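Local atomic coordinates of aminoglycoside phosphotransferase (Mycobacterium smegmatis, PDB entry 6EF6), a protein that phosphorylates (S)-1-amino-2-propanol as a kinase associated with the aminoacetone utilization microcompartment. Residues W187-V196 and L312-T322. Residues are numbered along the deposited sequence; the frame is centred on the assembly and turned at random.
Sequences WGRWQDAEGV and LLLLAWMGSHT. With NA (sodium ion), chain E; JFN ((2R)-1-methoxypropan-2-amine), chain C.
W317 turns the edge of its indole, led by CD1, onto one face of the W187 ring; the planes stand at 67° in an edge-to-face pair, 5.2 Å from the W317 five-membered to the W187 six-membered ring centroid. W317 has CG anti to its backbone N (chi1 -177°), which carries its ring past W187 to the bound 1-methoxypropan-2-amine. The six-membered end of W187 borders C15 of the same ligand. In the plane of the W187 ring, the carbonyl O of L313 sits 3.5 Å from CE3, while W187 NE1 hydrogen-bonds to Y75 OH.

One helical turn on from W317, S320 OG donates to W187 O at 2.8 Å, from above the carbonyl plane. A316 CB packs against G188 O at 3.4 Å, and a water donates to R189 O and A316 O.

W190 CG sits between the backbone N and the carbonyl carbon (chi1 61°), which lays the indole beside L312, whose CD2 makes a CH-pi contact over one face, 4.0 Å from the five-membered ring centroid; Q191 CD covers the opposite face. W190 NE1 hydrogen-bonds to Q208 OE1 on helix 198-218. A193 CB rests on bare G319 CA at 3.8 Å, and L315 fills in between W190, A193 and V196.

The loop follows helix 303-320 from a sodium ion, held by the carbonyls of Q191 and V196, to a tryptophan-walled ligand pocket, completed by E53 and R310, in this phosphotransferase-family kinase.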
# COMPACT_ATOMS: atom_id res chain seq x y z
N TRP A 187 10.48 -7.75 -1.30
CA TRP A 187 9.73 -8.73 -0.52
C TRP A 187 10.18 -10.15 -0.81
O TRP A 187 9.47 -11.11 -0.48
CB TRP A 187 8.24 -8.53 -0.72
CG TRP A 187 7.69 -7.21 -0.21
CD1 TRP A 187 8.28 -6.34 0.68
CD2 TRP A 187 6.43 -6.65 -0.56
NE1 TRP A 187 7.44 -5.25 0.88
CE2 TRP A 187 6.30 -5.43 0.17
CE3 TRP A 187 5.38 -7.06 -1.38
CZ2 TRP A 187 5.20 -4.63 0.05
CZ3 TRP A 187 4.28 -6.27 -1.48
CH2 TRP A 187 4.20 -5.04 -0.78
N GLY A 188 11.37 -10.30 -1.37
CA GLY A 188 11.90 -11.62 -1.68
C GLY A 188 11.39 -12.14 -3.02
O GLY A 188 10.73 -11.46 -3.79
N ARG A 189 11.71 -13.40 -3.28
CA ARG A 189 11.39 -14.04 -4.56
C ARG A 189 10.08 -14.80 -4.46
O ARG A 189 9.94 -15.67 -3.59
CB ARG A 189 12.50 -15.04 -4.93
CG ARG A 189 13.85 -14.38 -5.29
CD ARG A 189 15.01 -15.35 -5.58
NE ARG A 189 14.76 -16.44 -6.53
CZ ARG A 189 14.80 -16.34 -7.86
NH1 ARG A 189 15.08 -15.18 -8.45
NH2 ARG A 189 14.57 -17.43 -8.58
N TRP A 190 9.16 -14.54 -5.39
CA TRP A 190 7.93 -15.35 -5.42
C TRP A 190 8.25 -16.80 -5.71
O TRP A 190 7.53 -17.72 -5.25
CB TRP A 190 6.94 -14.78 -6.46
CG TRP A 190 7.45 -14.77 -7.87
CD1 TRP A 190 8.01 -13.71 -8.54
CD2 TRP A 190 7.48 -15.86 -8.81
NE1 TRP A 190 8.39 -14.09 -9.80
CE2 TRP A 190 8.06 -15.41 -10.00
CE3 TRP A 190 7.08 -17.20 -8.71
CZ2 TRP A 190 8.28 -16.22 -11.08
CZ3 TRP A 190 7.27 -18.02 -9.76
CH2 TRP A 190 7.87 -17.54 -10.95
N GLN A 191 9.38 -17.06 -6.37
CA GLN A 191 9.80 -18.41 -6.68
C GLN A 191 10.05 -19.24 -5.44
O GLN A 191 9.99 -20.49 -5.54
CB GLN A 191 11.06 -18.41 -7.54
CG GLN A 191 10.88 -17.80 -8.91
CD GLN A 191 11.23 -16.33 -8.99
OE1 GLN A 191 11.10 -15.58 -8.03
NE2 GLN A 191 11.70 -15.94 -10.17
N ASP A 192 10.33 -18.61 -4.30
CA ASP A 192 10.66 -19.30 -3.07
C ASP A 192 9.45 -19.53 -2.17
O ASP A 192 9.63 -20.19 -1.13
CB ASP A 192 11.73 -18.50 -2.31
CG ASP A 192 13.08 -18.49 -3.00
OD1 ASP A 192 13.42 -19.45 -3.72
OD2 ASP A 192 13.82 -17.49 -2.82
N ALA A 193 8.25 -19.16 -2.59
CA ALA A 193 7.08 -19.36 -1.75
C ALA A 193 6.69 -20.83 -1.74
O ALA A 193 6.84 -21.54 -2.72
CB ALA A 193 5.92 -18.54 -2.30
N GLU A 194 6.13 -21.26 -0.61
CA GLU A 194 5.52 -22.58 -0.54
C GLU A 194 4.41 -22.71 -1.56
O GLU A 194 3.67 -21.75 -1.81
CB GLU A 194 4.94 -22.78 0.85
CG GLU A 194 5.95 -22.91 1.97
CD GLU A 194 6.73 -21.65 2.31
OE1 GLU A 194 6.31 -20.54 1.93
OE2 GLU A 194 7.78 -21.80 2.99
N GLY A 195 4.35 -23.85 -2.22
CA GLY A 195 3.39 -24.05 -3.28
C GLY A 195 3.86 -23.67 -4.65
O GLY A 195 3.12 -23.83 -5.63
N VAL A 196 5.08 -23.12 -4.76
CA VAL A 196 5.60 -22.70 -6.05
C VAL A 196 6.64 -23.70 -6.56
O VAL A 196 7.86 -23.54 -6.37
CB VAL A 196 6.10 -21.24 -6.01
CG1 VAL A 196 6.54 -20.78 -7.44
CG2 VAL A 196 5.00 -20.33 -5.57
N LEU A 312 2.24 -11.31 -8.02
CA LEU A 312 3.55 -11.92 -7.79
C LEU A 312 4.20 -11.34 -6.56
O LEU A 312 4.85 -12.05 -5.81
CB LEU A 312 4.45 -11.78 -9.02
CG LEU A 312 4.03 -12.54 -10.26
CD1 LEU A 312 5.04 -12.24 -11.41
CD2 LEU A 312 4.01 -14.01 -9.95
N LEU A 313 4.11 -10.01 -6.40
CA LEU A 313 4.65 -9.40 -5.21
C LEU A 313 4.06 -9.95 -3.93
O LEU A 313 4.77 -10.15 -2.94
CB LEU A 313 4.51 -7.89 -5.26
CG LEU A 313 5.54 -7.16 -6.08
CD1 LEU A 313 5.04 -5.77 -6.44
CD2 LEU A 313 6.92 -7.09 -5.38
N LEU A 314 2.73 -10.10 -3.89
CA LEU A 314 2.08 -10.63 -2.70
C LEU A 314 2.36 -12.10 -2.48
O LEU A 314 2.41 -12.55 -1.34
CB LEU A 314 0.57 -10.34 -2.74
CG LEU A 314 0.21 -8.86 -2.65
CD1 LEU A 314 -1.30 -8.72 -2.76
CD2 LEU A 314 0.73 -8.22 -1.39
N LEU A 315 2.59 -12.86 -3.55
CA LEU A 315 3.03 -14.24 -3.40
C LEU A 315 4.44 -14.30 -2.78
O LEU A 315 4.68 -15.08 -1.87
CB LEU A 315 3.01 -14.89 -4.78
CG LEU A 315 3.43 -16.36 -4.87
CD1 LEU A 315 2.63 -17.28 -3.96
CD2 LEU A 315 3.30 -16.84 -6.32
N ALA A 316 5.32 -13.39 -3.21
CA ALA A 316 6.63 -13.27 -2.57
C ALA A 316 6.48 -12.90 -1.10
O ALA A 316 7.12 -13.50 -0.24
CB ALA A 316 7.43 -12.21 -3.30
N TRP A 317 5.65 -11.88 -0.81
CA TRP A 317 5.45 -11.48 0.58
C TRP A 317 4.93 -12.66 1.41
O TRP A 317 5.42 -12.92 2.53
CB TRP A 317 4.48 -10.30 0.59
CG TRP A 317 4.24 -9.76 1.92
CD1 TRP A 317 4.99 -8.80 2.57
CD2 TRP A 317 3.20 -10.14 2.81
NE1 TRP A 317 4.46 -8.56 3.81
CE2 TRP A 317 3.37 -9.38 3.99
CE3 TRP A 317 2.14 -11.04 2.72
CZ2 TRP A 317 2.50 -9.51 5.08
CZ3 TRP A 317 1.29 -11.17 3.80
CH2 TRP A 317 1.47 -10.40 4.96
N MET A 318 3.92 -13.37 0.90
CA MET A 318 3.41 -14.54 1.58
C MET A 318 4.50 -15.56 1.84
O MET A 318 4.60 -16.08 2.96
CB MET A 318 2.32 -15.20 0.74
CG MET A 318 1.01 -14.60 0.94
SD MET A 318 -0.27 -15.79 0.42
CE MET A 318 -1.66 -14.66 0.54
N GLY A 319 5.32 -15.88 0.84
CA GLY A 319 6.43 -16.83 1.04
C GLY A 319 7.41 -16.38 2.10
O GLY A 319 7.91 -17.19 2.88
N SER A 320 7.72 -15.08 2.12
CA SER A 320 8.63 -14.54 3.12
C SER A 320 8.09 -14.67 4.53
O SER A 320 8.87 -14.66 5.48
CB SER A 320 8.89 -13.06 2.85
OG SER A 320 9.70 -12.89 1.69
N HIS A 321 6.77 -14.81 4.69
CA HIS A 321 6.16 -14.92 6.01
C HIS A 321 5.50 -16.28 6.23
O HIS A 321 4.66 -16.43 7.13
CB HIS A 321 5.19 -13.77 6.25
CG HIS A 321 5.85 -12.42 6.22
ND1 HIS A 321 6.10 -11.74 5.05
CD2 HIS A 321 6.34 -11.65 7.22
CE1 HIS A 321 6.71 -10.60 5.34
NE2 HIS A 321 6.87 -10.52 6.64
N THR A 322 5.87 -17.29 5.44
CA THR A 322 5.35 -18.65 5.58
C THR A 322 6.50 -19.53 6.05
O THR A 322 7.59 -19.50 5.46
CB THR A 322 4.83 -19.20 4.24
OG1 THR A 322 3.60 -18.54 3.84
CG2 THR A 322 4.58 -20.75 4.32
NA NA E . 9.92 -22.70 -5.65
C07 JFN C . -0.55 -7.59 4.71
C08 JFN C . 1.99 -6.25 2.37
C09 JFN C . 0.65 -6.58 3.02
C15 JFN C . 1.77 -5.22 1.27
N04 JFN C . 2.87 -5.61 3.33
O02 JFN C . 0.64 -7.60 3.96
O HOH W 1 8.89 -15.75 -1.01
O HOH W 2 12.52 -22.14 -4.89
O HOH W 3 9.19 -22.89 -3.43
O HOH W 4 10.54 -22.42 -7.83